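Local atomic coordinates of 2-hydroxyhepta-2,4-diene-1,7-dioate isomerase (Corynebacterium glutamicum, PDB entry 4DBF), a protein that probably acts as a magnesium-dependent lyase or isomerase of the fumarylacetoacetate hydrolase family, with oxaloacetate decarboxylation as its likely reaction. Residues R25-P29 with D30-F34; W195-D199 with I200-D204. One frame throughout, in Å; residues are numbered along the deposited sequence.

Interaction 1. Residues R25-P29 with D30-F34; sequences RIATP and DGMCF. With MG (magnesium ion), chain D.
Arg25 to Thr28 and Gly31 to Phe34 run antiparallel, at 155° to each other, and a type I turn with Pro29 and Asp30 at its corners joins them. Ile26 N donates to Cys33 O (3.0 Å), and Cys33 N returns the bond to Ile26 O. Thr28 and Gly31 form the last hydrogen-bonded pair. Gly31 O is gripped twice by Thr28, from opposite faces of its carbonyl plane: by Thr28 N at 2.7 Å and by Thr28 OG1 at 2.9 Å. Thr28 OG1 lies between its own N and carbonyl carbon (chi1 79°), which brings the hydroxyl over the turn. The positive phi of Gly31 (125°) is one that suits glycine.

On one face of the hairpin, Arg25 sets its CG over one face of the Phe34 ring, 3.3 Å from Phe34 CE1. The chain bends at chi3, and Arg25 NH2 comes 3.7 Å from Met32 SD. Arg25 NH1 is hydrogen-bonded to Ala76 O. On the other face, Ile26 CG1 packs against Cys33 SG at 3.7 Å.

The Asp30 carboxylate leads out from the turn. Asp30 OD1 binds a magnesium ion at 1.9 Å, and five waters complete six ligands. Two of these waters also donate to Asp30, one to O and one to OD2. Asp30 OD2 forms a salt bridge with Arg65 too. This is a beta hairpin with a two-residue type I turn and a largely hydrated magnesium at its tip.

Interaction 2. Residues W195-D199 with I200-D204; sequences WIETD and INSID
Asp199 and Ser202 meet across a tight bend that follows strand 190-197. The Asp199 side chain leaves its CB, 3.7 Å from Ile200 N, and has CG anti to its backbone N (chi1 -179°). That places the carboxylate alongside Ser202: Asp199 CG is 3.7 Å from Ser202 CB, and Asp199 OD2 is 3.5 Å from the same carbon. The other oxygen, Asp199 OD1, lies 3.5 Å from Ser202 N.

The firmer link uses the main chain of Asp199. Its O accepts two bonds from Ser202. Ser202 OG donates to Asp199 O at 2.8 Å, in the carbonyl plane. Ser202 N donates to Asp199 O at 3.1 Å, from above that plane. The two donors thus hold the carbonyl from different directions at the start of the short 3-10 segment 200-202. A further backbone bond runs from Ile203 N to Ile200 O.

Just before it, Asp199 is the centre of an inverse gamma turn, closed by a weak bond from Ile200 N to Thr198 O. Glu197 adds a bond to this turn. Its chain folds back at chi2 (56°), and the anti lone pair of Glu197 OE2 accepts a hydrogen bond from Asp199 N at 3.0 Å.

Thr198 OG1 is hydrogen-bonded to Met21 O. Ile200 packs on Val159 and Phe162 of strand 159-170, and Ile203 also rests on Phe162. The bend therefore closes over one end of strand 159-170 as the chain leaves strand 190-197 for strand 209-216.

Interaction 1 and interaction 2 lie in different parts of the protein, the Rv2993c-like N-terminal region and the fumarylacetoacetate hydrolase region. They do not touch. Their centres are about 23 Å apart and their nearest atoms about 6 Å apart. The connection is through neighbouring antiparallel strands, 22-28 and 190-197, where Ile196 and Phe23 are joined by a backbone hydrogen bond. Residues 25-34 carry their own magnesium at the turn. It is distinct from the ion held by Glu136, Glu138 and Asp167, and both contacts lie away from that site. Strand 159-170, which carries Asp167, meets residues 195-204 near its own first residues, Val159 and Phe162.

Interaction 1. Residues R25-P29 with D30-F34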
loop_
_atom_site.group_PDB
_atom_site.type_symbol
_atom_site.label_atom_id
_atom_site.label_comp_id
_atom_site.label_asym_id
_atom_site.label_seq_id
_atom_site.Cartn_x
_atom_site.Cartn_y
_atom_site.Cartn_z
ATOM N N ARG A 25 -2.558 18.962 9.203
ATOM C CA ARG A 25 -1.162 19.147 8.973
ATOM C C ARG A 25 -1.048 20.409 8.136
ATOM O O ARG A 25 -1.815 20.645 7.249
ATOM C CB ARG A 25 -0.585 17.995 8.205
ATOM C CG ARG A 25 -0.051 16.875 9.011
ATOM C CD ARG A 25 0.403 15.725 8.112
ATOM N NE ARG A 25 1.681 15.957 7.523
ATOM C CZ ARG A 25 1.923 16.089 6.223
ATOM N NH1 ARG A 25 1.003 15.996 5.338
ATOM N NH2 ARG A 25 3.132 16.318 5.817
ATOM N N ILE A 26 -0.062 21.204 8.454
ATOM C CA ILE A 26 0.143 22.441 7.765
ATOM C C ILE A 26 1.589 22.679 7.361
ATOM O O ILE A 26 2.469 22.232 7.989
ATOM C CB ILE A 26 -0.333 23.649 8.595
ATOM C CG1 ILE A 26 0.207 23.604 10.016
ATOM C CG2 ILE A 26 -1.835 23.758 8.585
ATOM C CD1 ILE A 26 -0.065 24.880 10.771
ATOM N N ALA A 27 1.762 23.448 6.315
ATOM C CA ALA A 27 3.010 24.029 5.977
ATOM C C ALA A 27 2.967 25.481 6.446
ATOM O O ALA A 27 2.008 26.158 6.243
ATOM C CB ALA A 27 3.258 23.954 4.505
ATOM N N THR A 28 4.039 25.899 7.072
ATOM C CA THR A 28 4.198 27.242 7.550
ATOM C C THR A 28 5.543 27.793 7.091
ATOM O O THR A 28 6.348 27.067 6.632
ATOM C CB THR A 28 4.156 27.278 9.083
ATOM O OG1 THR A 28 5.402 26.876 9.584
ATOM C CG2 THR A 28 3.071 26.360 9.621
ATOM N N PRO A 29 5.768 29.073 7.298
ATOM C CA PRO A 29 7.033 29.665 6.922
ATOM C C PRO A 29 8.165 29.001 7.641
ATOM O O PRO A 29 9.262 29.055 7.213
ATOM C CB PRO A 29 6.880 31.108 7.353
ATOM C CG PRO A 29 5.457 31.341 7.330
ATOM C CD PRO A 29 4.875 30.074 7.848
ATOM N N ASP A 30 7.866 28.329 8.727
ATOM C CA ASP A 30 8.886 27.677 9.502
ATOM C C ASP A 30 9.063 26.192 9.235
ATOM O O ASP A 30 9.914 25.613 9.795
ATOM C CB ASP A 30 8.681 27.913 10.996
ATOM C CG ASP A 30 9.947 27.675 11.806
ATOM O OD1 ASP A 30 11.037 28.144 11.457
ATOM O OD2 ASP A 30 9.857 26.984 12.797
ATOM N N GLY A 31 8.242 25.621 8.367
ATOM C CA GLY A 31 8.230 24.208 8.080
ATOM C C GLY A 31 6.840 23.607 8.279
ATOM O O GLY A 31 5.894 24.310 8.305
ATOM N N MET A 32 6.771 22.309 8.451
ATOM C CA MET A 32 5.518 21.587 8.609
ATOM C C MET A 32 5.297 21.089 9.990
ATOM O O MET A 32 6.194 20.696 10.637
ATOM C CB MET A 32 5.532 20.354 7.748
ATOM C CG MET A 32 5.470 20.593 6.290
ATOM S SD MET A 32 5.615 19.051 5.391
ATOM C CE MET A 32 5.240 19.700 3.807
ATOM N N CYS A 33 4.050 21.008 10.368
ATOM C CA CYS A 33 3.692 20.442 11.629
ATOM C C CYS A 33 2.266 19.931 11.630
ATOM O O CYS A 33 1.523 20.213 10.752
ATOM C CB CYS A 33 3.862 21.466 12.749
ATOM S SG CYS A 33 2.837 22.910 12.574
ATOM N N PHE A 34 1.958 19.143 12.634
ATOM C CA PHE A 34 0.612 18.853 13.052
ATOM C C PHE A 34 0.041 20.011 13.851
ATOM O O PHE A 34 0.738 20.705 14.525
ATOM C CB PHE A 34 0.551 17.576 13.871
ATOM C CG PHE A 34 0.668 16.340 13.049
ATOM C CD1 PHE A 34 -0.389 15.902 12.316
ATOM C CD2 PHE A 34 1.849 15.649 12.985
ATOM C CE1 PHE A 34 -0.283 14.774 11.557
ATOM C CE2 PHE A 34 1.961 14.517 12.225
ATOM C CZ PHE A 34 0.890 14.082 11.516
HETATM MG MG MG D . 12.907 27.733 11.646
HETATM O O HOH W 1 12.472 26.028 10.561
HETATM O O HOH W 2 12.829 26.660 13.349
HETATM O O HOH W 3 15.090 27.220 11.631
HETATM O O HOH W 4 13.428 29.736 12.510
HETATM O O HOH W 5 13.271 28.876 9.670
#

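Interaction 2. Residues W195-D199 with I200-D204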
loop_
_atom_site.group_PDB
_atom_site.type_symbol
_atom_site.label_atom_id
_atom_site.label_comp_id
_atom_site.label_asym_id
_atom_site.label_seq_id
_atom_site.Cartn_x
_atom_site.Cartn_y
_atom_site.Cartn_z
ATOM N N TRP A 195 -9.150 18.364 7.088
ATOM C CA TRP A 195 -8.644 18.076 8.387
ATOM C C TRP A 195 -9.410 16.922 8.920
ATOM O O TRP A 195 -10.305 16.461 8.284
ATOM C CB TRP A 195 -8.779 19.284 9.299
ATOM C CG TRP A 195 -10.118 19.928 9.213
ATOM C CD1 TRP A 195 -11.328 19.382 9.519
ATOM C CD2 TRP A 195 -10.425 21.259 8.736
ATOM N NE1 TRP A 195 -12.315 20.260 9.289
ATOM C CE2 TRP A 195 -11.837 21.395 8.816
ATOM C CE3 TRP A 195 -9.695 22.294 8.279
ATOM C CZ2 TRP A 195 -12.467 22.544 8.463
ATOM C CZ3 TRP A 195 -10.330 23.439 7.915
ATOM C CH2 TRP A 195 -11.689 23.565 8.011
ATOM N N ILE A 196 -9.049 16.437 10.077
ATOM C CA ILE A 196 -9.645 15.252 10.610
ATOM C C ILE A 196 -10.606 15.691 11.772
ATOM O O ILE A 196 -10.180 16.348 12.741
ATOM C CB ILE A 196 -8.578 14.326 11.132
ATOM C CG1 ILE A 196 -7.709 13.801 9.928
ATOM C CG2 ILE A 196 -9.219 13.145 11.927
ATOM C CD1 ILE A 196 -6.473 13.165 10.430
ATOM N N GLU A 197 -11.886 15.358 11.621
ATOM C CA GLU A 197 -12.897 15.707 12.647
ATOM C C GLU A 197 -12.950 14.560 13.644
ATOM O O GLU A 197 -13.377 13.463 13.296
ATOM C CB GLU A 197 -14.282 15.929 12.031
ATOM C CG GLU A 197 -15.415 16.169 13.113
ATOM C CD GLU A 197 -15.059 17.363 14.034
ATOM O OE1 GLU A 197 -15.073 18.520 13.563
ATOM O OE2 GLU A 197 -14.705 17.173 15.204
ATOM N N THR A 198 -12.516 14.801 14.875
ATOM C CA THR A 198 -12.412 13.708 15.873
ATOM C C THR A 198 -13.749 13.580 16.691
ATOM O O THR A 198 -13.996 12.570 17.338
ATOM C CB THR A 198 -11.282 13.919 16.865
ATOM O OG1 THR A 198 -11.625 15.009 17.748
ATOM C CG2 THR A 198 -9.911 14.189 16.120
ATOM N N ASP A 199 -14.613 14.578 16.624
ATOM C CA ASP A 199 -15.968 14.418 17.284
ATOM C C ASP A 199 -16.823 13.583 16.331
ATOM O O ASP A 199 -17.619 14.098 15.588
ATOM C CB ASP A 199 -16.587 15.801 17.582
ATOM C CG ASP A 199 -17.971 15.727 18.296
ATOM O OD1 ASP A 199 -18.457 14.620 18.662
ATOM O OD2 ASP A 199 -18.554 16.826 18.427
ATOM N N ILE A 200 -16.621 12.277 16.316
ATOM C CA ILE A 200 -17.295 11.481 15.283
ATOM C C ILE A 200 -18.812 11.319 15.480
ATOM O O ILE A 200 -19.537 11.024 14.524
ATOM C CB ILE A 200 -16.643 10.124 15.069
ATOM C CG1 ILE A 200 -16.521 9.377 16.396
ATOM C CG2 ILE A 200 -15.272 10.275 14.321
ATOM C CD1 ILE A 200 -16.719 7.897 16.183
ATOM N N ASN A 201 -19.280 11.513 16.712
ATOM C CA ASN A 201 -20.729 11.603 16.973
ATOM C C ASN A 201 -21.434 12.790 16.376
ATOM O O ASN A 201 -22.649 12.750 16.180
ATOM C CB ASN A 201 -21.005 11.545 18.468
ATOM C CG ASN A 201 -21.225 10.150 18.921
ATOM O OD1 ASN A 201 -22.265 9.847 19.507
ATOM N ND2 ASN A 201 -20.303 9.255 18.568
ATOM N N SER A 202 -20.690 13.858 16.102
ATOM C CA SER A 202 -21.254 15.027 15.425
ATOM C C SER A 202 -21.658 14.719 13.961
ATOM O O SER A 202 -22.239 15.579 13.290
ATOM C CB SER A 202 -20.291 16.224 15.483
ATOM O OG SER A 202 -19.234 16.098 14.537
ATOM N N ILE A 203 -21.361 13.500 13.502
ATOM C CA ILE A 203 -21.578 13.094 12.121
ATOM C C ILE A 203 -22.620 12.006 12.120
ATOM O O ILE A 203 -22.418 10.937 12.689
ATOM C CB ILE A 203 -20.259 12.564 11.437
ATOM C CG1 ILE A 203 -19.165 13.623 11.418
ATOM C CG2 ILE A 203 -20.546 11.973 10.069
ATOM C CD1 ILE A 203 -19.588 14.938 10.806
ATOM N N ASP A 204 -23.743 12.279 11.467
ATOM C CA ASP A 204 -24.839 11.316 11.395
ATOM C C ASP A 204 -24.716 10.308 10.223
ATOM O O ASP A 204 -25.064 10.600 9.084
ATOM C CB ASP A 204 -26.161 12.095 11.366
ATOM C CG ASP A 204 -27.382 11.213 11.584
ATOM O OD1 ASP A 204 -28.467 11.808 11.766
ATOM O OD2 ASP A 204 -27.284 9.964 11.562
#